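Ras-3 from Cryphonectria parasitica (Cryphonectria parasitica, PDB 4KU4) is a small Ras-family protein of the P-loop nucleotide-binding fold, modelled here with guanosine-5'-diphosphate and magnesium. Local coordinates at residues A[18-23]-A[77-82]; A[28-33]-A[141-146]; A[51-56]-A[185-190]. All coordinates share one frame; numbering follows the deposited sequence.

Overall arrangement
All three contacts reach the same mixed six-stranded sheet. Contact 1 packs helix 77-84 on central strand 15-20; contact 2 sets helix 27-35 against strand 140-145; contact 3 lays helix 182-196 against edge strand 50-57. The centres of contacts 2 and 3 lie about 12 Å apart, 1 and 2 about 14 Å, 1 and 3 about 19 Å. First segments follow the order 1, 2, 3 along the chain and second segments likewise, so every pair crosses. Met-19 of contact 1 touches Thr-31 of contact 2 and Phe-186 of contact 3. Strand 15-20 and helix 27-35, consecutive in the chain, carry contacts 1 and 2 to the GDP site; contact 3 ties the last helix to the sheet's edge.

Contact 1 of 3, residues A[18-23]-A[77-82]; sequences AMLGEG and ALREQW. With GDP (guanosine-5'-diphosphate), chain C.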
loop_
_atom_site.group_PDB
_atom_site.type_symbol
_atom_site.label_atom_id
_atom_site.label_comp_id
_atom_site.label_asym_id
_atom_site.label_seq_id
_atom_site.Cartn_x
_atom_site.Cartn_y
_atom_site.Cartn_z
ATOM N N ALA A 18 -3.984 5.286 1.235
ATOM C CA ALA A 18 -4.369 4.503 2.406
ATOM C C ALA A 18 -3.671 3.127 2.452
ATOM O O ALA A 18 -3.562 2.449 1.439
ATOM C CB ALA A 18 -5.906 4.362 2.500
ATOM N N MET A 19 -3.174 2.753 3.629
ATOM C CA MET A 19 -2.717 1.383 3.888
ATOM C C MET A 19 -3.889 0.492 4.253
ATOM O O MET A 19 -4.705 0.857 5.083
ATOM C CB MET A 19 -1.735 1.365 5.048
ATOM C CG MET A 19 -0.639 2.381 4.912
ATOM S SD MET A 19 0.421 2.030 3.504
ATOM C CE MET A 19 1.214 0.524 4.049
ATOM N N LEU A 20 -3.972 -0.663 3.613
ATOM C CA LEU A 20 -4.943 -1.698 4.012
ATOM C C LEU A 20 -4.235 -3.039 4.156
ATOM O O LEU A 20 -3.145 -3.234 3.609
ATOM C CB LEU A 20 -6.068 -1.811 2.982
ATOM C CG LEU A 20 -6.910 -0.565 2.719
ATOM C CD1 LEU A 20 -7.780 -0.722 1.456
ATOM C CD2 LEU A 20 -7.748 -0.223 3.940
ATOM N N GLY A 21 -4.861 -3.953 4.893
ATOM C CA GLY A 21 -4.295 -5.260 5.177
ATOM C C GLY A 21 -4.618 -5.737 6.585
ATOM O O GLY A 21 -4.896 -4.934 7.475
ATOM N N GLU A 22 -4.579 -7.049 6.796
ATOM C CA GLU A 22 -4.829 -7.582 8.133
ATOM C C GLU A 22 -3.765 -7.135 9.120
ATOM O O GLU A 22 -2.697 -6.662 8.734
ATOM C CB GLU A 22 -4.859 -9.108 8.107
ATOM C CG GLU A 22 -6.100 -9.703 7.497
ATOM C CD GLU A 22 -6.205 -11.193 7.773
ATOM O OE1 GLU A 22 -5.151 -11.871 7.808
ATOM O OE2 GLU A 22 -7.338 -11.679 7.969
ATOM N N GLY A 23 -4.054 -7.299 10.406
ATOM C CA GLY A 23 -3.075 -6.993 11.432
ATOM C C GLY A 23 -1.818 -7.827 11.310
ATOM O O GLY A 23 -1.879 -9.016 11.005
ATOM N N ALA A 77 -17.244 -0.941 8.193
ATOM C CA ALA A 77 -17.743 0.403 7.912
ATOM C C ALA A 77 -16.637 1.453 7.993
ATOM O O ALA A 77 -16.567 2.353 7.157
ATOM C CB ALA A 77 -18.893 0.762 8.858
ATOM N N LEU A 78 -15.777 1.344 9.004
ATOM C CA LEU A 78 -14.655 2.275 9.123
ATOM C C LEU A 78 -13.722 2.135 7.918
ATOM O O LEU A 78 -13.222 3.125 7.391
ATOM C CB LEU A 78 -13.892 2.060 10.435
ATOM C CG LEU A 78 -12.730 3.014 10.760
ATOM C CD1 LEU A 78 -13.190 4.460 10.742
ATOM C CD2 LEU A 78 -12.092 2.675 12.107
ATOM N N ARG A 79 -13.502 0.906 7.464
ATOM C CA ARG A 79 -12.658 0.698 6.295
ATOM C C ARG A 79 -13.210 1.478 5.105
ATOM O O ARG A 79 -12.454 2.028 4.312
ATOM C CB ARG A 79 -12.532 -0.787 5.960
ATOM C CG ARG A 79 -11.474 -1.091 4.928
ATOM C CD ARG A 79 -11.230 -2.583 4.837
ATOM N NE ARG A 79 -11.263 -3.228 6.146
ATOM C CZ ARG A 79 -12.231 -4.049 6.550
ATOM N NH1 ARG A 79 -12.192 -4.595 7.762
ATOM N NH2 ARG A 79 -13.241 -4.328 5.743
ATOM N N GLU A 80 -14.535 1.540 4.996
ATOM C CA GLU A 80 -15.175 2.274 3.910
ATOM C C GLU A 80 -14.888 3.780 3.969
ATOM O O GLU A 80 -14.798 4.438 2.938
ATOM C CB GLU A 80 -16.684 2.019 3.881
ATOM C CG GLU A 80 -17.182 1.518 2.534
ATOM C CD GLU A 80 -18.616 1.929 2.246
ATOM O OE1 GLU A 80 -19.487 1.693 3.109
ATOM O OE2 GLU A 80 -18.874 2.485 1.156
ATOM N N GLN A 81 -14.745 4.331 5.168
ATOM C CA GLN A 81 -14.394 5.748 5.273
ATOM C C GLN A 81 -12.953 5.945 4.806
ATOM O O GLN A 81 -12.659 6.871 4.054
ATOM C CB GLN A 81 -14.565 6.264 6.704
ATOM C CG GLN A 81 -14.749 7.773 6.796
ATOM C CD GLN A 81 -15.644 8.170 7.966
ATOM O OE1 GLN A 81 -15.335 7.876 9.119
ATOM N NE2 GLN A 81 -16.760 8.830 7.671
ATOM N N TRP A 82 -12.072 5.057 5.245
ATOM C CA TRP A 82 -10.674 5.110 4.832
ATOM C C TRP A 82 -10.579 5.147 3.302
ATOM O O TRP A 82 -9.749 5.860 2.726
ATOM C CB TRP A 82 -9.908 3.902 5.374
ATOM C CG TRP A 82 -9.845 3.769 6.885
ATOM C CD1 TRP A 82 -9.969 4.762 7.810
ATOM C CD2 TRP A 82 -9.609 2.559 7.623
ATOM N NE1 TRP A 82 -9.832 4.243 9.081
ATOM C CE2 TRP A 82 -9.606 2.894 8.989
ATOM C CE3 TRP A 82 -9.395 1.228 7.255
ATOM C CZ2 TRP A 82 -9.404 1.943 9.993
ATOM C CZ3 TRP A 82 -9.192 0.286 8.250
ATOM C CH2 TRP A 82 -9.198 0.647 9.603
HETATM P PB GDP C . 0.750 -4.047 11.010
HETATM O O1B GDP C . 0.876 -2.550 11.168
HETATM O O2B GDP C . 0.282 -4.370 9.594
HETATM O O3B GDP C . -0.219 -4.610 12.030
HETATM O O3A GDP C . 2.214 -4.706 11.222
HETATM P PA GDP C . 3.481 -4.071 12.026
HETATM O O1A GDP C . 4.166 -2.974 11.241
HETATM O O2A GDP C . 3.114 -3.602 13.413
HETATM O "O5'" GDP C . 4.483 -5.320 12.092
HETATM C "C5'" GDP C . 4.049 -6.514 12.748
HETATM C "C4'" GDP C . 5.286 -7.345 13.046
HETATM O "O4'" GDP C . 5.882 -7.659 11.804
HETATM C "C3'" GDP C . 6.331 -6.592 13.846
HETATM O "O3'" GDP C . 6.957 -7.490 14.781
HETATM C "C2'" GDP C . 7.339 -6.172 12.804
HETATM O "O2'" GDP C . 8.653 -6.057 13.347
HETATM C "C1'" GDP C . 7.250 -7.313 11.811
HETATM N N9 GDP C . 7.583 -6.916 10.428
HETATM C C8 GDP C . 6.979 -5.964 9.689
HETATM N N7 GDP C . 7.535 -5.898 8.457
HETATM C C5 GDP C . 8.503 -6.831 8.403
HETATM C C6 GDP C . 9.482 -7.293 7.408
HETATM O O6 GDP C . 9.527 -6.776 6.280
HETATM N N1 GDP C . 10.307 -8.293 7.749
HETATM C C2 GDP C . 10.290 -8.870 8.951
HETATM N N2 GDP C . 11.178 -9.864 9.197
HETATM N N3 GDP C . 9.420 -8.495 9.922
HETATM C C4 GDP C . 8.531 -7.499 9.700
#
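Strand 18-20 and helix 77-82 run in roughly opposed directions, 146° between their axes and 10.1 Å apart at closest approach, with Ala-18 nearest Trp-82 and Leu-20 nearest Arg-79. Most of the work is done by one methyl of Leu-20. Its CD2 lies 4.0 Å from Trp-82 CE3, on the six-membered half of the indole, and meets the ring obliquely. That same methyl is 4.0 Å from Arg-79 CG, so it rests where the arginine's aliphatic start and the indole come together. Arg-79 carries CG anti to its backbone N (chi1 -169°), then bends at chi3; its far end leaves the contact to form a salt bridge with Glu-110 through NH2. The Trp-82 indole folds back along its own helix, with Arg-79 CA and Leu-78 O against one face, toward its rim. Beside it, Ala-18 CB sits 4.1 Å from Trp-82 O, a carbonyl that accepts a hydrogen bond from Asn-86 ND2. No hydrogen bond joins the two segments. Leu-20 also packs on Val-111 and Arg-79 on Leu-107, both of helix 98-118, while Trp-82 reaches Leu-67 of strand 60-67; backbone bonds from Ala-18 and Leu-20 tie their strand to 88-94.

Contact 2 of 3, residues A[28-33]-A[141-146]; sequences TSLTVN and VLVGNK. With MG (magnesium ion), chain D; GDP (guanosine-5'-diphosphate), chain C.
Leu-30 points from helix 28-33 into strand 141-145 and divides its two methyls between two partners. CD1 meets Val-143 CG1 tip to tip at 4.1 Å, a purely apolar touch. CD2 instead approaches the amide of Asn-145, 3.8 Å from OD1, with the two side chains coming from opposite directions. The leucine's CG stands anti to its carbonyl carbon (chi1 -78°), which aims the fork at the strand. Asn-145 has its CG anti to the backbone N (chi1 -170°), and its buried amide is held at both ends: OD1 accepts from Thr-174 OG1 and Ala-176 N, while ND2 donates to Val-25 O. These bonds fix the rotation of the amide and bring ND2 within 3.0 Å of GDP N7. Next along the chain, Lys-146 stretches its extended chain past the base, CG and CD close to the purine atoms, until NZ makes a weak 3.3 Å bond to GDP O4'; NZ also forms a salt bridge with Asp-94. On the helix side, Thr-28 N donates almost straight to GDP O1B (171°). Thr-28 OG1 binds the magnesium at 2.2 Å, alongside O1B and four waters, giving six ligands. Ser-29 grips O1A twice, from its backbone N and, at 2.7 Å, from OG. The first turn of the helix thus holds phosphates and metal while the strand end faces the base, the arrangement expected of a P-loop nucleotide site in a Ras-family protein.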
loop_
_atom_site.group_PDB
_atom_site.type_symbol
_atom_site.label_atom_id
_atom_site.label_comp_id
_atom_site.label_asym_id
_atom_site.label_seq_id
_atom_site.Cartn_x
_atom_site.Cartn_y
_atom_site.Cartn_z
ATOM N N THR A 28 2.272 -0.525 9.400
ATOM C CA THR A 28 2.967 0.522 10.142
ATOM C C THR A 28 4.466 0.559 9.850
ATOM O O THR A 28 5.034 1.637 9.630
ATOM C CB THR A 28 2.761 0.357 11.655
ATOM O OG1 THR A 28 1.366 0.452 11.956
ATOM C CG2 THR A 28 3.516 1.469 12.402
ATOM N N SER A 29 5.091 -0.617 9.841
ATOM C CA SER A 29 6.525 -0.748 9.584
ATOM C C SER A 29 6.906 -0.185 8.206
ATOM O O SER A 29 7.887 0.551 8.078
ATOM C CB SER A 29 6.970 -2.214 9.727
ATOM O OG SER A 29 6.808 -2.656 11.068
ATOM N N LEU A 30 6.103 -0.505 7.195
ATOM C CA LEU A 30 6.321 0.014 5.846
ATOM C C LEU A 30 6.250 1.539 5.822
ATOM O O LEU A 30 7.092 2.198 5.223
ATOM C CB LEU A 30 5.291 -0.568 4.873
ATOM C CG LEU A 30 5.525 -1.997 4.392
ATOM C CD1 LEU A 30 4.249 -2.542 3.769
ATOM C CD2 LEU A 30 6.670 -2.054 3.396
ATOM N N THR A 31 5.232 2.091 6.479
ATOM C CA THR A 31 4.988 3.528 6.448
ATOM C C THR A 31 6.074 4.294 7.202
ATOM O O THR A 31 6.507 5.351 6.765
ATOM C CB THR A 31 3.616 3.882 7.055
ATOM O OG1 THR A 31 2.585 3.084 6.453
ATOM C CG2 THR A 31 3.295 5.342 6.818
ATOM N N VAL A 32 6.484 3.765 8.347
ATOM C CA VAL A 32 7.530 4.373 9.172
ATOM C C VAL A 32 8.879 4.308 8.445
ATOM O O VAL A 32 9.661 5.258 8.458
ATOM C CB VAL A 32 7.593 3.659 10.552
ATOM C CG1 VAL A 32 8.834 4.053 11.312
ATOM C CG2 VAL A 32 6.340 3.966 11.359
ATOM N N ASN A 33 9.129 3.195 7.773
ATOM C CA ASN A 33 10.318 3.070 6.933
ATOM C C ASN A 33 10.317 4.072 5.784
ATOM O O ASN A 33 11.277 4.822 5.612
ATOM C CB ASN A 33 10.480 1.633 6.420
ATOM C CG ASN A 33 11.756 1.441 5.609
ATOM O OD1 ASN A 33 11.758 1.566 4.372
ATOM N ND2 ASN A 33 12.849 1.136 6.299
ATOM N N VAL A 141 -1.794 -0.964 -5.273
ATOM C CA VAL A 141 -0.656 -1.877 -5.355
ATOM C C VAL A 141 -0.779 -2.935 -4.270
ATOM O O VAL A 141 -1.034 -2.621 -3.104
ATOM C CB VAL A 141 0.732 -1.156 -5.307
ATOM C CG1 VAL A 141 0.894 -0.320 -4.048
ATOM C CG2 VAL A 141 1.883 -2.180 -5.446
ATOM N N LEU A 142 -0.647 -4.198 -4.667
ATOM C CA LEU A 142 -0.584 -5.284 -3.704
ATOM C C LEU A 142 0.860 -5.470 -3.301
ATOM O O LEU A 142 1.725 -5.632 -4.161
ATOM C CB LEU A 142 -1.083 -6.583 -4.315
ATOM C CG LEU A 142 -2.560 -6.784 -4.626
ATOM C CD1 LEU A 142 -2.635 -8.021 -5.488
ATOM C CD2 LEU A 142 -3.398 -6.952 -3.349
ATOM N N VAL A 143 1.113 -5.472 -1.999
ATOM C CA VAL A 143 2.472 -5.561 -1.487
ATOM C C VAL A 143 2.686 -6.855 -0.723
ATOM O O VAL A 143 1.989 -7.133 0.246
ATOM C CB VAL A 143 2.807 -4.364 -0.572
ATOM C CG1 VAL A 143 4.134 -4.581 0.160
ATOM C CG2 VAL A 143 2.832 -3.062 -1.363
ATOM N N GLY A 144 3.636 -7.661 -1.168
ATOM C CA GLY A 144 4.001 -8.869 -0.434
ATOM C C GLY A 144 5.153 -8.530 0.494
ATOM O O GLY A 144 6.299 -8.493 0.057
ATOM N N ASN A 145 4.847 -8.290 1.770
ATOM C CA ASN A 145 5.851 -7.821 2.723
ATOM C C ASN A 145 6.490 -8.977 3.480
ATOM O O ASN A 145 5.981 -10.098 3.452
ATOM C CB ASN A 145 5.237 -6.824 3.706
ATOM C CG ASN A 145 6.289 -6.127 4.568
ATOM O OD1 ASN A 145 7.334 -5.703 4.069
ATOM N ND2 ASN A 145 6.002 -5.983 5.862
ATOM N N LYS A 146 7.611 -8.680 4.134
ATOM C CA LYS A 146 8.420 -9.647 4.874
ATOM C C LYS A 146 9.150 -10.599 3.928
ATOM O O LYS A 146 9.319 -11.782 4.223
ATOM C CB LYS A 146 7.590 -10.418 5.916
ATOM C CG LYS A 146 6.591 -9.580 6.709
ATOM C CD LYS A 146 6.312 -10.190 8.071
ATOM C CE LYS A 146 5.233 -9.400 8.824
ATOM N NZ LYS A 146 4.694 -10.176 9.979
HETATM MG MG MG D . -0.097 -1.092 12.480
HETATM P PB GDP C . 0.750 -4.047 11.010
HETATM O O1B GDP C . 0.876 -2.550 11.168
HETATM O O2B GDP C . 0.282 -4.370 9.594
HETATM O O3B GDP C . -0.219 -4.610 12.030
HETATM O O3A GDP C . 2.214 -4.706 11.222
HETATM P PA GDP C . 3.481 -4.071 12.026
HETATM O O1A GDP C . 4.166 -2.974 11.241
HETATM O O2A GDP C . 3.114 -3.602 13.413
HETATM O "O5'" GDP C . 4.483 -5.320 12.092
HETATM C "C5'" GDP C . 4.049 -6.514 12.748
HETATM C "C4'" GDP C . 5.286 -7.345 13.046
HETATM O "O4'" GDP C . 5.882 -7.659 11.804
HETATM C "C3'" GDP C . 6.331 -6.592 13.846
HETATM O "O3'" GDP C . 6.957 -7.490 14.781
HETATM C "C2'" GDP C . 7.339 -6.172 12.804
HETATM O "O2'" GDP C . 8.653 -6.057 13.347
HETATM C "C1'" GDP C . 7.250 -7.313 11.811
HETATM N N9 GDP C . 7.583 -6.916 10.428
HETATM C C8 GDP C . 6.979 -5.964 9.689
HETATM N N7 GDP C . 7.535 -5.898 8.457
HETATM C C5 GDP C . 8.503 -6.831 8.403
HETATM C C6 GDP C . 9.482 -7.293 7.408
HETATM O O6 GDP C . 9.527 -6.776 6.280
HETATM N N1 GDP C . 10.307 -8.293 7.749
HETATM C C2 GDP C . 10.290 -8.870 8.951
HETATM N N2 GDP C . 11.178 -9.864 9.197
HETATM N N3 GDP C . 9.420 -8.495 9.922
HETATM C C4 GDP C . 8.531 -7.499 9.700
HETATM O O HOH W 1 1.245 -1.747 14.091
HETATM O O HOH W 2 -1.572 -2.611 13.104
HETATM O O HOH W 3 -0.811 0.308 13.946
HETATM O O HOH W 4 -1.332 -0.468 10.824
#

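Contact 3 of 3, residues A[51-56]-A[185-190]; sequences YRRQCV and AFFSVV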
loop_
_atom_site.group_PDB
_atom_site.type_symbol
_atom_site.label_atom_id
_atom_site.label_comp_id
_atom_site.label_asym_id
_atom_site.label_seq_id
_atom_site.Cartn_x
_atom_site.Cartn_y
_atom_site.Cartn_z
ATOM N N TYR A 51 1.000 9.668 8.156
ATOM C CA TYR A 51 2.430 9.937 7.981
ATOM C C TYR A 51 2.675 10.693 6.689
ATOM O O TYR A 51 1.872 10.624 5.765
ATOM C CB TYR A 51 3.223 8.623 7.961
ATOM C CG TYR A 51 3.193 7.845 9.248
ATOM C CD1 TYR A 51 4.165 8.043 10.220
ATOM C CD2 TYR A 51 2.194 6.902 9.491
ATOM C CE1 TYR A 51 4.148 7.338 11.406
ATOM C CE2 TYR A 51 2.166 6.189 10.677
ATOM C CZ TYR A 51 3.142 6.408 11.628
ATOM O OH TYR A 51 3.131 5.701 12.799
ATOM N N ARG A 52 3.792 11.416 6.610
ATOM C CA ARG A 52 4.094 12.197 5.419
ATOM C C ARG A 52 5.478 11.882 4.872
ATOM O O ARG A 52 6.436 11.673 5.626
ATOM C CB ARG A 52 4.013 13.698 5.721
ATOM C CG ARG A 52 2.621 14.212 6.062
ATOM C CD ARG A 52 2.681 15.610 6.668
ATOM N NE ARG A 52 3.545 15.647 7.845
ATOM C CZ ARG A 52 3.199 15.287 9.075
ATOM N NH1 ARG A 52 1.969 14.834 9.350
ATOM N NH2 ARG A 52 4.099 15.371 10.043
ATOM N N ARG A 53 5.577 11.872 3.552
ATOM C CA ARG A 53 6.868 11.780 2.875
ATOM C C ARG A 53 6.950 12.847 1.784
ATOM O O ARG A 53 6.191 12.826 0.813
ATOM C CB ARG A 53 7.064 10.383 2.270
ATOM C CG ARG A 53 8.294 10.263 1.335
ATOM C CD ARG A 53 9.614 10.213 2.098
ATOM N NE ARG A 53 10.762 10.323 1.193
ATOM C CZ ARG A 53 11.404 9.291 0.652
ATOM N NH1 ARG A 53 12.420 9.502 -0.169
ATOM N NH2 ARG A 53 11.035 8.049 0.919
ATOM N N GLN A 54 7.857 13.804 1.961
ATOM C CA GLN A 54 8.204 14.705 0.882
ATOM C C GLN A 54 9.273 13.986 0.085
ATOM O O GLN A 54 10.205 13.412 0.666
ATOM C CB GLN A 54 8.754 16.027 1.427
ATOM C CG GLN A 54 7.721 16.837 2.176
ATOM C CD GLN A 54 8.198 18.248 2.498
ATOM O OE1 GLN A 54 8.878 18.479 3.501
ATOM N NE2 GLN A 54 7.830 19.197 1.650
ATOM N N CYS A 55 9.117 13.984 -1.233
ATOM C CA CYS A 55 10.051 13.281 -2.104
ATOM C C CYS A 55 9.978 13.864 -3.500
ATOM O O CYS A 55 9.167 14.750 -3.779
ATOM C CB CYS A 55 9.708 11.777 -2.149
ATOM S SG CYS A 55 7.955 11.411 -2.520
ATOM N N VAL A 56 10.854 13.371 -4.367
ATOM C CA VAL A 56 10.776 13.645 -5.789
ATOM C C VAL A 56 10.581 12.303 -6.485
ATOM O O VAL A 56 11.434 11.421 -6.389
ATOM C CB VAL A 56 12.070 14.296 -6.318
ATOM C CG1 VAL A 56 11.909 14.655 -7.785
ATOM C CG2 VAL A 56 12.406 15.537 -5.510
ATOM N N ALA A 185 7.377 0.422 -3.966
ATOM C CA ALA A 185 6.004 0.016 -3.707
ATOM C C ALA A 185 5.074 1.225 -3.612
ATOM O O ALA A 185 4.073 1.293 -4.324
ATOM C CB ALA A 185 5.938 -0.795 -2.456
ATOM N N PHE A 186 5.395 2.168 -2.725
ATOM C CA PHE A 186 4.571 3.364 -2.559
ATOM C C PHE A 186 4.533 4.236 -3.811
ATOM O O PHE A 186 3.474 4.742 -4.185
ATOM C CB PHE A 186 5.059 4.219 -1.382
ATOM C CG PHE A 186 4.696 3.668 -0.033
ATOM C CD1 PHE A 186 3.476 3.984 0.549
ATOM C CD2 PHE A 186 5.582 2.865 0.675
ATOM C CE1 PHE A 186 3.134 3.497 1.787
ATOM C CE2 PHE A 186 5.238 2.379 1.927
ATOM C CZ PHE A 186 4.006 2.695 2.479
ATOM N N PHE A 187 5.687 4.443 -4.445
ATOM C CA PHE A 187 5.714 5.316 -5.608
ATOM C C PHE A 187 4.988 4.694 -6.806
ATOM O O PHE A 187 4.582 5.400 -7.723
ATOM C CB PHE A 187 7.152 5.663 -6.006
ATOM C CG PHE A 187 7.917 6.422 -4.965
ATOM C CD1 PHE A 187 7.310 6.876 -3.803
ATOM C CD2 PHE A 187 9.258 6.690 -5.157
ATOM C CE1 PHE A 187 8.030 7.578 -2.851
ATOM C CE2 PHE A 187 9.985 7.390 -4.211
ATOM C CZ PHE A 187 9.367 7.840 -3.059
ATOM N N SER A 188 4.810 3.378 -6.790
ATOM C CA SER A 188 4.203 2.696 -7.925
ATOM C C SER A 188 2.808 3.216 -8.242
ATOM O O SER A 188 2.433 3.322 -9.408
ATOM C CB SER A 188 4.191 1.169 -7.731
ATOM O OG SER A 188 3.279 0.764 -6.716
ATOM N N VAL A 189 2.036 3.552 -7.213
ATOM C CA VAL A 189 0.667 3.982 -7.466
ATOM C C VAL A 189 0.618 5.430 -7.926
ATOM O O VAL A 189 -0.277 5.825 -8.678
ATOM C CB VAL A 189 -0.248 3.751 -6.256
ATOM C CG1 VAL A 189 -0.635 2.265 -6.171
ATOM C CG2 VAL A 189 0.407 4.222 -4.975
ATOM N N VAL A 190 1.587 6.224 -7.490
ATOM C CA VAL A 190 1.713 7.579 -8.010
ATOM C C VAL A 190 2.093 7.531 -9.490
ATOM O O VAL A 190 1.522 8.251 -10.312
ATOM C CB VAL A 190 2.787 8.387 -7.258
ATOM C CG1 VAL A 190 2.998 9.751 -7.953
ATOM C CG2 VAL A 190 2.400 8.542 -5.770
#
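Phe-187 reaches from helix 185-190 to strand 51-56 and meets both Cys-55 and Arg-53 with the far end of its ring. Its CG stands anti to the carbonyl carbon (chi1 -63°), carrying the ring out of the helix so that CE1 and CZ lead. Cys-55 SG comes to 3.8 Å from Phe-187 CE1 and 3.9 Å from CZ; measured to the ring centroid it is 4.6 Å away and 47° off the normal, an oblique sulfur-aromatic contact. The sulfur occupies the crowded position between the backbone N and the carbonyl carbon (chi1 51°), and CB follows it in, 4.1 Å from CZ. Arg-53 adds a looser touch: Phe-187 CZ lies over one face of the guanidinium, toward its rim, while NH2, 4.3 Å from that carbon, meets the phenyl ring obliquely. The guanidinium is steadied from several sides. Within its own strand, Arg-53 NE donates to Gln-54 O at 3.2 Å, the oxygen lying near the guanidinium plane although the donor stands above the carbonyl plane. NH2 forms a salt bridge with Glu-183 and a hydrogen bond to Leu-34 O, which ties the arginine to both helix 182-196 and the end of helix 27-35. Within the helix, Ser-188 OG turns back one turn to bond Ala-185 O at 2.6 Å. Phe-187 also packs on Leu-64 of strand 60-67, as does Val-190. Here the C-terminal helix packs on one face of the sheet, reaching out to its edge strand 50-57, as expected in the alpha/beta/alpha layering of the Ras-family P-loop fold.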